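Local coordinates for protein aminotransferase class-III (Sphaerobacter thermophilus DSM 20745, PDB 6K8H) that is a class-III aminotransferase, also called an omega-transaminase, of the pyridoxal-phosphate-dependent aminotransferase superfamily, built as a two-chain assembly, at residues 8-22 and 55-67. Numbering follows the deposited sequence.
Sequences GGNVYREPGSAAADL and VIVDADGEERLDF
Asp60 sets its carboxylate against the N-terminal end of helix 18-29, OD1 accepting from Ala18 N at 2.7 Å and OD2 from Ala19 N at 3.3 Å. Both donors lie on the syn sides, some 20° out of the carboxylate plane, and a negative group suits a helix N-terminus whose first amides lack partners within the helix. Ser17, the N-cap, meets the next one: its OG accepts from Ala20 N and donates to Tyr12 O. Small methyls let the helix start come close to the turn, Ala18 CB lying 3.9 Å from Ala59 CB, with Leu22 CD1 beside the same methyl. Ala59 and Asp60 are central in the type I turn of the beta hairpin 55-66, so the N-terminal segment is fastened to a hairpin tip. Glu62 grips the loop before the helix with syn lone pairs: OE2 takes Asn10 N at 2.8 Å and OE1 takes Val11 N at 3.0 Å, 165° at the hydrogen. Its stretched chain, CG opposite the backbone N (chi1 -175°), carries the carboxylate there. Arg64 NH2 donates to Asn10 OD1 at 3.1 Å, amide and guanidinium planes nearly coplanar, while NH1 forms a salt bridge with Asp58 OD2 and NE binds Met407 O. One water joins Tyr12 N, Asp58 OD2 and Arg64 NH2.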
ATOM      1  N   GLY B   8      13.118  33.241  -2.301  1.00 32.79           N
ATOM      2  CA  GLY B   8      12.808  34.458  -3.028  1.00 35.63           C
ATOM      3  C   GLY B   8      11.361  34.898  -2.875  1.00 31.42           C
ATOM      4  O   GLY B   8      10.808  35.560  -3.752  1.00 34.54           O
ATOM      5  N   GLY B   9      10.746  34.527  -1.755  1.00 26.09           N
ATOM      6  CA  GLY B   9       9.395  34.947  -1.445  1.00 19.67           C
ATOM      7  C   GLY B   9       8.291  34.252  -2.221  1.00 21.07           C
ATOM      8  O   GLY B   9       7.418  34.923  -2.772  1.00 19.65           O
ATOM      9  N   ASN B  10       8.291  32.913  -2.248  1.00 17.55           N
ATOM     10  CA  ASN B  10       7.185  32.124  -2.803  1.00 16.66           C
ATOM     11  C   ASN B  10       6.851  32.496  -4.251  1.00 14.93           C
ATOM     12  O   ASN B  10       5.708  32.799  -4.589  1.00 14.55           O
ATOM     13  CB  ASN B  10       5.946  32.261  -1.915  1.00 12.89           C
ATOM     14  CG  ASN B  10       6.141  31.620  -0.562  1.00 17.28           C
ATOM     15  OD1 ASN B  10       6.830  30.607  -0.448  1.00 16.09           O
ATOM     16  ND2 ASN B  10       5.555  32.209   0.472  1.00 15.98           N
ATOM     17  N   VAL B  11       7.858  32.476  -5.125  1.00 17.18           N
ATOM     18  CA  VAL B  11       7.588  32.921  -6.489  1.00 18.28           C
ATOM     19  C   VAL B  11       6.643  31.973  -7.227  1.00 17.10           C
ATOM     20  O   VAL B  11       6.003  32.387  -8.202  1.00 13.75           O
ATOM     21  CB  VAL B  11       8.902  33.114  -7.276  1.00 18.55           C
ATOM     22  CG1 VAL B  11       9.831  34.041  -6.518  1.00 21.58           C
ATOM     23  CG2 VAL B  11       9.585  31.791  -7.533  1.00 20.69           C
ATOM     24  N   TYR B  12       6.486  30.732  -6.753  1.00 12.00           N
ATOM     25  CA  TYR B  12       5.612  29.779  -7.438  1.00 10.75           C
ATOM     26  C   TYR B  12       4.170  30.250  -7.483  1.00 10.84           C
ATOM     27  O   TYR B  12       3.410  29.783  -8.338  1.00 11.44           O
ATOM     28  CB  TYR B  12       5.677  28.398  -6.765  1.00 11.38           C
ATOM     29  CG  TYR B  12       4.864  28.275  -5.486  1.00  9.86           C
ATOM     30  CD1 TYR B  12       5.369  28.706  -4.261  1.00  8.07           C
ATOM     31  CD2 TYR B  12       3.599  27.712  -5.502  1.00  9.61           C
ATOM     32  CE1 TYR B  12       4.619  28.589  -3.093  1.00  9.33           C
ATOM     33  CE2 TYR B  12       2.848  27.593  -4.348  1.00  9.29           C
ATOM     34  CZ  TYR B  12       3.354  28.045  -3.147  1.00 10.44           C
ATOM     35  OH  TYR B  12       2.594  27.910  -1.996  1.00 11.68           O
ATOM     36  N   ARG B  13       3.773  31.151  -6.581  1.00 11.06           N
ATOM     37  CA  ARG B  13       2.413  31.680  -6.564  1.00 11.19           C
ATOM     38  C   ARG B  13       2.144  32.691  -7.677  1.00 14.77           C
ATOM     39  O   ARG B  13       0.980  33.049  -7.893  1.00 16.78           O
ATOM     40  CB  ARG B  13       2.125  32.341  -5.215  1.00 13.80           C
ATOM     41  CG  ARG B  13       2.251  31.435  -3.995  1.00 12.92           C
ATOM     42  CD  ARG B  13       1.291  31.912  -2.941  1.00 17.45           C
ATOM     43  NE  ARG B  13       1.233  31.106  -1.720  1.00 12.81           N
ATOM     44  CZ  ARG B  13       0.305  30.188  -1.465  1.00 16.53           C
ATOM     45  NH1 ARG B  13      -0.639  29.912  -2.358  1.00 15.25           N
ATOM     46  NH2 ARG B  13       0.314  29.542  -0.308  1.00 16.12           N
ATOM     47  N   GLU B  14       3.169  33.162  -8.381  1.00 16.12           N
ATOM     48  CA  GLU B  14       2.950  34.152  -9.428  1.00 17.08           C
ATOM     49  C   GLU B  14       2.317  33.508 -10.660  1.00 18.59           C
ATOM     50  O   GLU B  14       2.599  32.350 -10.973  1.00 19.26           O
ATOM     51  CB  GLU B  14       4.262  34.812  -9.838  1.00 15.86           C
ATOM     52  CG  GLU B  14       4.976  35.568  -8.739  1.00 20.41           C
ATOM     53  CD  GLU B  14       6.397  35.929  -9.144  1.00 33.92           C
ATOM     54  OE1 GLU B  14       6.797  35.523 -10.257  1.00 40.76           O
ATOM     55  OE2 GLU B  14       7.110  36.609  -8.364  1.00 40.06           O
ATOM     56  N   PRO B  15       1.487  34.250 -11.398  1.00 22.69           N
ATOM     57  CA  PRO B  15       0.959  33.715 -12.662  1.00 22.71           C
ATOM     58  C   PRO B  15       2.086  33.363 -13.619  1.00 18.45           C
ATOM     59  O   PRO B  15       3.127  34.020 -13.652  1.00 22.46           O
ATOM     60  CB  PRO B  15       0.088  34.854 -13.208  1.00 25.20           C
ATOM     61  CG  PRO B  15       0.375  36.054 -12.345  1.00 25.03           C
ATOM     62  CD  PRO B  15       0.870  35.537 -11.033  1.00 24.56           C
ATOM     63  N   GLY B  16       1.890  32.274 -14.358  1.00 26.53           N
ATOM     64  CA  GLY B  16       2.905  31.824 -15.283  1.00 22.26           C
ATOM     65  C   GLY B  16       4.118  31.200 -14.635  1.00 20.26           C
ATOM     66  O   GLY B  16       5.113  30.962 -15.321  1.00 19.58           O
ATOM     67  N   SER B  17       4.076  30.930 -13.332  1.00 18.42           N
ATOM     68  CA  SER B  17       5.142  30.166 -12.701  1.00 20.61           C
ATOM     69  C   SER B  17       5.178  28.742 -13.274  1.00 16.35           C
ATOM     70  O   SER B  17       4.255  28.285 -13.965  1.00 12.94           O
ATOM     71  CB  SER B  17       4.948  30.117 -11.190  1.00 16.16           C
ATOM     72  OG  SER B  17       3.867  29.259 -10.882  1.00 16.87           O
ATOM     73  N   ALA B  18       6.280  28.039 -13.008  1.00 15.03           N
ATOM     74  CA  ALA B  18       6.341  26.624 -13.366  1.00 16.73           C
ATOM     75  C   ALA B  18       5.243  25.828 -12.666  1.00 14.44           C
ATOM     76  O   ALA B  18       4.589  24.975 -13.285  1.00 11.66           O
ATOM     77  CB  ALA B  18       7.716  26.057 -13.029  1.00 15.34           C
ATOM     78  N   ALA B  19       5.027  26.100 -11.374  1.00 11.43           N
ATOM     79  CA  ALA B  19       3.982  25.404 -10.629  1.00 11.69           C
ATOM     80  C   ALA B  19       2.601  25.668 -11.214  1.00 13.87           C
ATOM     81  O   ALA B  19       1.750  24.779 -11.222  1.00 13.87           O
ATOM     82  CB  ALA B  19       4.019  25.804  -9.153  1.00 10.56           C
ATOM     83  N   ALA B  20       2.336  26.894 -11.672  1.00 14.80           N
ATOM     84  CA  ALA B  20       1.021  27.175 -12.248  1.00 17.44           C
ATOM     85  C   ALA B  20       0.797  26.380 -13.536  1.00 13.48           C
ATOM     86  O   ALA B  20      -0.288  25.829 -13.752  1.00 17.88           O
ATOM     87  CB  ALA B  20       0.866  28.680 -12.499  1.00 18.05           C
ATOM     88  N   ASP B  21       1.816  26.310 -14.403  1.00 15.67           N
ATOM     89  CA  ASP B  21       1.708  25.533 -15.639  1.00 15.87           C
ATOM     90  C   ASP B  21       1.512  24.055 -15.335  1.00 16.04           C
ATOM     91  O   ASP B  21       0.684  23.372 -15.960  1.00 14.14           O
ATOM     92  CB  ASP B  21       2.969  25.707 -16.487  1.00 16.42           C
ATOM     93  CG  ASP B  21       3.103  27.100 -17.099  1.00 25.22           C
ATOM     94  OD1 ASP B  21       2.153  27.909 -17.031  1.00 23.00           O
ATOM     95  OD2 ASP B  21       4.187  27.374 -17.660  1.00 27.52           O
ATOM     96  N   LEU B  22       2.300  23.540 -14.391  1.00 13.63           N
ATOM     97  CA  LEU B  22       2.168  22.149 -13.991  1.00 12.73           C
ATOM     98  C   LEU B  22       0.780  21.873 -13.444  1.00 12.49           C
ATOM     99  O   LEU B  22       0.189  20.843 -13.758  1.00 13.39           O
ATOM    100  CB  LEU B  22       3.239  21.787 -12.960  1.00 10.66           C
ATOM    101  CG  LEU B  22       4.650  21.680 -13.533  1.00 11.08           C
ATOM    102  CD1 LEU B  22       5.683  21.709 -12.417  1.00 13.23           C
ATOM    103  CD2 LEU B  22       4.768  20.427 -14.367  1.00 16.70           C
ATOM    104  N   VAL B  55      18.050  20.204   1.626  1.00  7.65           N
ATOM    105  CA  VAL B  55      17.477  21.265   0.803  1.00  7.97           C
ATOM    106  C   VAL B  55      16.544  20.658  -0.239  1.00  8.56           C
ATOM    107  O   VAL B  55      16.927  19.724  -0.953  1.00  9.57           O
ATOM    108  CB  VAL B  55      18.573  22.105   0.127  1.00 15.65           C
ATOM    109  CG1 VAL B  55      17.952  23.150  -0.774  1.00 11.75           C
ATOM    110  CG2 VAL B  55      19.464  22.766   1.185  1.00 13.61           C
ATOM    111  N   ILE B  56      15.330  21.203  -0.332  1.00  7.66           N
ATOM    112  CA  ILE B  56      14.375  20.869  -1.384  1.00  9.41           C
ATOM    113  C   ILE B  56      14.272  22.052  -2.349  1.00  8.76           C
ATOM    114  O   ILE B  56      14.180  23.211  -1.922  1.00 10.93           O
ATOM    115  CB  ILE B  56      12.995  20.485  -0.795  1.00  7.02           C
ATOM    116  CG1 ILE B  56      12.034  20.057  -1.896  1.00  6.78           C
ATOM    117  CG2 ILE B  56      12.382  21.625   0.034  1.00  9.24           C
ATOM    118  CD1 ILE B  56      10.811  19.253  -1.369  1.00  6.97           C
ATOM    119  N   VAL B  57      14.276  21.754  -3.651  1.00  9.54           N
ATOM    120  CA  VAL B  57      14.278  22.744  -4.726  1.00 10.99           C
ATOM    121  C   VAL B  57      13.007  22.558  -5.544  1.00 10.96           C
ATOM    122  O   VAL B  57      12.753  21.459  -6.069  1.00 11.04           O
ATOM    123  CB  VAL B  57      15.524  22.598  -5.617  1.00 16.05           C
ATOM    124  CG1 VAL B  57      15.554  23.674  -6.709  1.00 14.18           C
ATOM    125  CG2 VAL B  57      16.791  22.641  -4.777  1.00 16.12           C
ATOM    126  N   ASP B  58      12.230  23.638  -5.683  1.00 10.03           N
ATOM    127  CA  ASP B  58      10.959  23.527  -6.374  1.00 10.89           C
ATOM    128  C   ASP B  58      11.130  23.846  -7.861  1.00 14.04           C
ATOM    129  O   ASP B  58      12.209  24.230  -8.328  1.00 12.69           O
ATOM    130  CB  ASP B  58       9.865  24.376  -5.669  1.00  8.66           C
ATOM    131  CG  ASP B  58       9.916  25.889  -5.948  1.00 15.35           C
ATOM    132  OD1 ASP B  58      10.661  26.388  -6.825  1.00 12.74           O
ATOM    133  OD2 ASP B  58       9.158  26.600  -5.231  1.00  9.96           O
ATOM    134  N   ALA B  59      10.051  23.612  -8.616  1.00 11.22           N
ATOM    135  CA  ALA B  59      10.097  23.689 -10.072  1.00 12.08           C
ATOM    136  C   ALA B  59      10.381  25.104 -10.555  1.00 17.02           C
ATOM    137  O   ALA B  59      10.726  25.292 -11.727  1.00 16.51           O
ATOM    138  CB  ALA B  59       8.783  23.160 -10.667  1.00 11.41           C
ATOM    139  N   ASP B  60      10.234  26.095  -9.677  1.00 12.84           N
ATOM    140  CA  ASP B  60      10.571  27.478  -9.970  1.00 16.51           C
ATOM    141  C   ASP B  60      11.954  27.872  -9.462  1.00 15.14           C
ATOM    142  O   ASP B  60      12.286  29.061  -9.463  1.00 16.20           O
ATOM    143  CB  ASP B  60       9.514  28.401  -9.369  1.00 14.73           C
ATOM    144  CG  ASP B  60       8.169  28.241 -10.041  1.00 15.68           C
ATOM    145  OD1 ASP B  60       7.997  28.822 -11.125  1.00 17.20           O
ATOM    146  OD2 ASP B  60       7.302  27.512  -9.503  1.00 16.19           O
ATOM    147  N   GLY B  61      12.769  26.907  -9.035  1.00 14.68           N
ATOM    148  CA  GLY B  61      14.128  27.185  -8.615  1.00 14.46           C
ATOM    149  C   GLY B  61      14.290  27.690  -7.193  1.00 14.56           C
ATOM    150  O   GLY B  61      15.423  27.970  -6.782  1.00 14.89           O
ATOM    151  N   GLU B  62      13.204  27.834  -6.434  1.00 10.57           N
ATOM    152  CA  GLU B  62      13.292  28.349  -5.071  1.00 11.81           C
ATOM    153  C   GLU B  62      13.732  27.227  -4.132  1.00 12.02           C
ATOM    154  O   GLU B  62      13.143  26.144  -4.134  1.00 14.20           O
ATOM    155  CB  GLU B  62      11.942  28.931  -4.646  1.00  9.81           C
ATOM    156  CG  GLU B  62      11.911  29.615  -3.262  1.00 14.53           C
ATOM    157  CD  GLU B  62      10.852  30.717  -3.192  1.00 17.35           C
ATOM    158  OE1 GLU B  62      10.333  31.094  -4.265  1.00 15.85           O
ATOM    159  OE2 GLU B  62      10.536  31.205  -2.079  1.00 18.18           O
ATOM    160  N   GLU B  63      14.773  27.474  -3.347  1.00  8.38           N
ATOM    161  CA  GLU B  63      15.317  26.463  -2.452  1.00 13.16           C
ATOM    162  C   GLU B  63      14.887  26.722  -1.018  1.00 10.38           C
ATOM    163  O   GLU B  63      14.890  27.864  -0.551  1.00 12.08           O
ATOM    164  CB  GLU B  63      16.842  26.427  -2.537  1.00 13.03           C
ATOM    165  CG  GLU B  63      17.361  26.536  -3.946  1.00 17.96           C
ATOM    166  CD  GLU B  63      18.820  26.145  -4.066  1.00 29.55           C
ATOM    167  OE1 GLU B  63      19.544  26.203  -3.042  1.00 31.22           O
ATOM    168  OE2 GLU B  63      19.237  25.771  -5.185  1.00 31.67           O
ATOM    169  N   ARG B  64      14.528  25.656  -0.310  1.00  8.89           N
ATOM    170  CA  ARG B  64      14.141  25.786   1.087  1.00  9.07           C
ATOM    171  C   ARG B  64      14.785  24.662   1.889  1.00 11.13           C
ATOM    172  O   ARG B  64      15.008  23.565   1.375  1.00 10.83           O
ATOM    173  CB  ARG B  64      12.612  25.751   1.258  1.00 11.55           C
ATOM    174  CG  ARG B  64      11.830  26.766   0.409  1.00 10.33           C
ATOM    175  CD  ARG B  64      10.310  26.514   0.476  1.00  9.09           C
ATOM    176  NE  ARG B  64       9.547  27.562  -0.219  1.00 10.38           N
ATOM    177  CZ  ARG B  64       9.194  27.528  -1.506  1.00 12.36           C
ATOM    178  NH1 ARG B  64       9.522  26.489  -2.268  1.00  8.63           N
ATOM    179  NH2 ARG B  64       8.491  28.532  -2.036  1.00 11.32           N
ATOM    180  N   LEU B  65      15.079  24.935   3.156  1.00  9.41           N
ATOM    181  CA  LEU B  65      15.472  23.857   4.058  1.00  9.38           C
ATOM    182  C   LEU B  65      14.253  22.995   4.363  1.00  9.03           C
ATOM    183  O   LEU B  65      13.198  23.513   4.747  1.00 11.53           O
ATOM    184  CB  LEU B  65      16.058  24.425   5.349  1.00 12.34           C
ATOM    185  CG  LEU B  65      17.461  25.030   5.248  1.00 14.92           C
ATOM    186  CD1 LEU B  65      17.826  25.694   6.559  1.00 14.56           C
ATOM    187  CD2 LEU B  65      18.479  23.949   4.885  1.00 12.12           C
ATOM    188  N   ASP B  66      14.387  21.679   4.183  1.00  9.49           N
ATOM    189  CA  ASP B  66      13.245  20.763   4.243  1.00  6.23           C
ATOM    190  C   ASP B  66      13.099  20.235   5.667  1.00  9.26           C
ATOM    191  O   ASP B  66      13.912  19.417   6.116  1.00  8.09           O
ATOM    192  CB  ASP B  66      13.419  19.612   3.253  1.00  6.91           C
ATOM    193  CG  ASP B  66      12.146  18.792   3.064  1.00  8.07           C
ATOM    194  OD1 ASP B  66      11.262  18.828   3.944  1.00  8.85           O
ATOM    195  OD2 ASP B  66      12.020  18.097   2.025  1.00  9.75           O
ATOM    196  N   PHE B  67      12.087  20.729   6.385  1.00  7.83           N
ATOM    197  CA  PHE B  67      11.715  20.212   7.696  1.00  8.60           C
ATOM    198  C   PHE B  67      10.443  19.368   7.646  1.00  7.84           C
ATOM    199  O   PHE B  67       9.801  19.158   8.681  1.00  9.62           O
ATOM    200  CB  PHE B  67      11.547  21.349   8.696  1.00  9.01           C
ATOM    201  CG  PHE B  67      12.836  22.006   9.074  1.00  7.00           C
ATOM    202  CD1 PHE B  67      13.412  22.953   8.244  1.00  6.95           C
ATOM    203  CD2 PHE B  67      13.475  21.676  10.255  1.00  8.62           C
ATOM    204  CE1 PHE B  67      14.614  23.579   8.598  1.00  7.02           C
ATOM    205  CE2 PHE B  67      14.670  22.283  10.617  1.00  8.14           C
ATOM    206  CZ  PHE B  67      15.241  23.229   9.786  1.00  7.05           C
TER
HETATM  207  O   HOH W   1       8.624  29.274  -4.850  1.00 14.32           O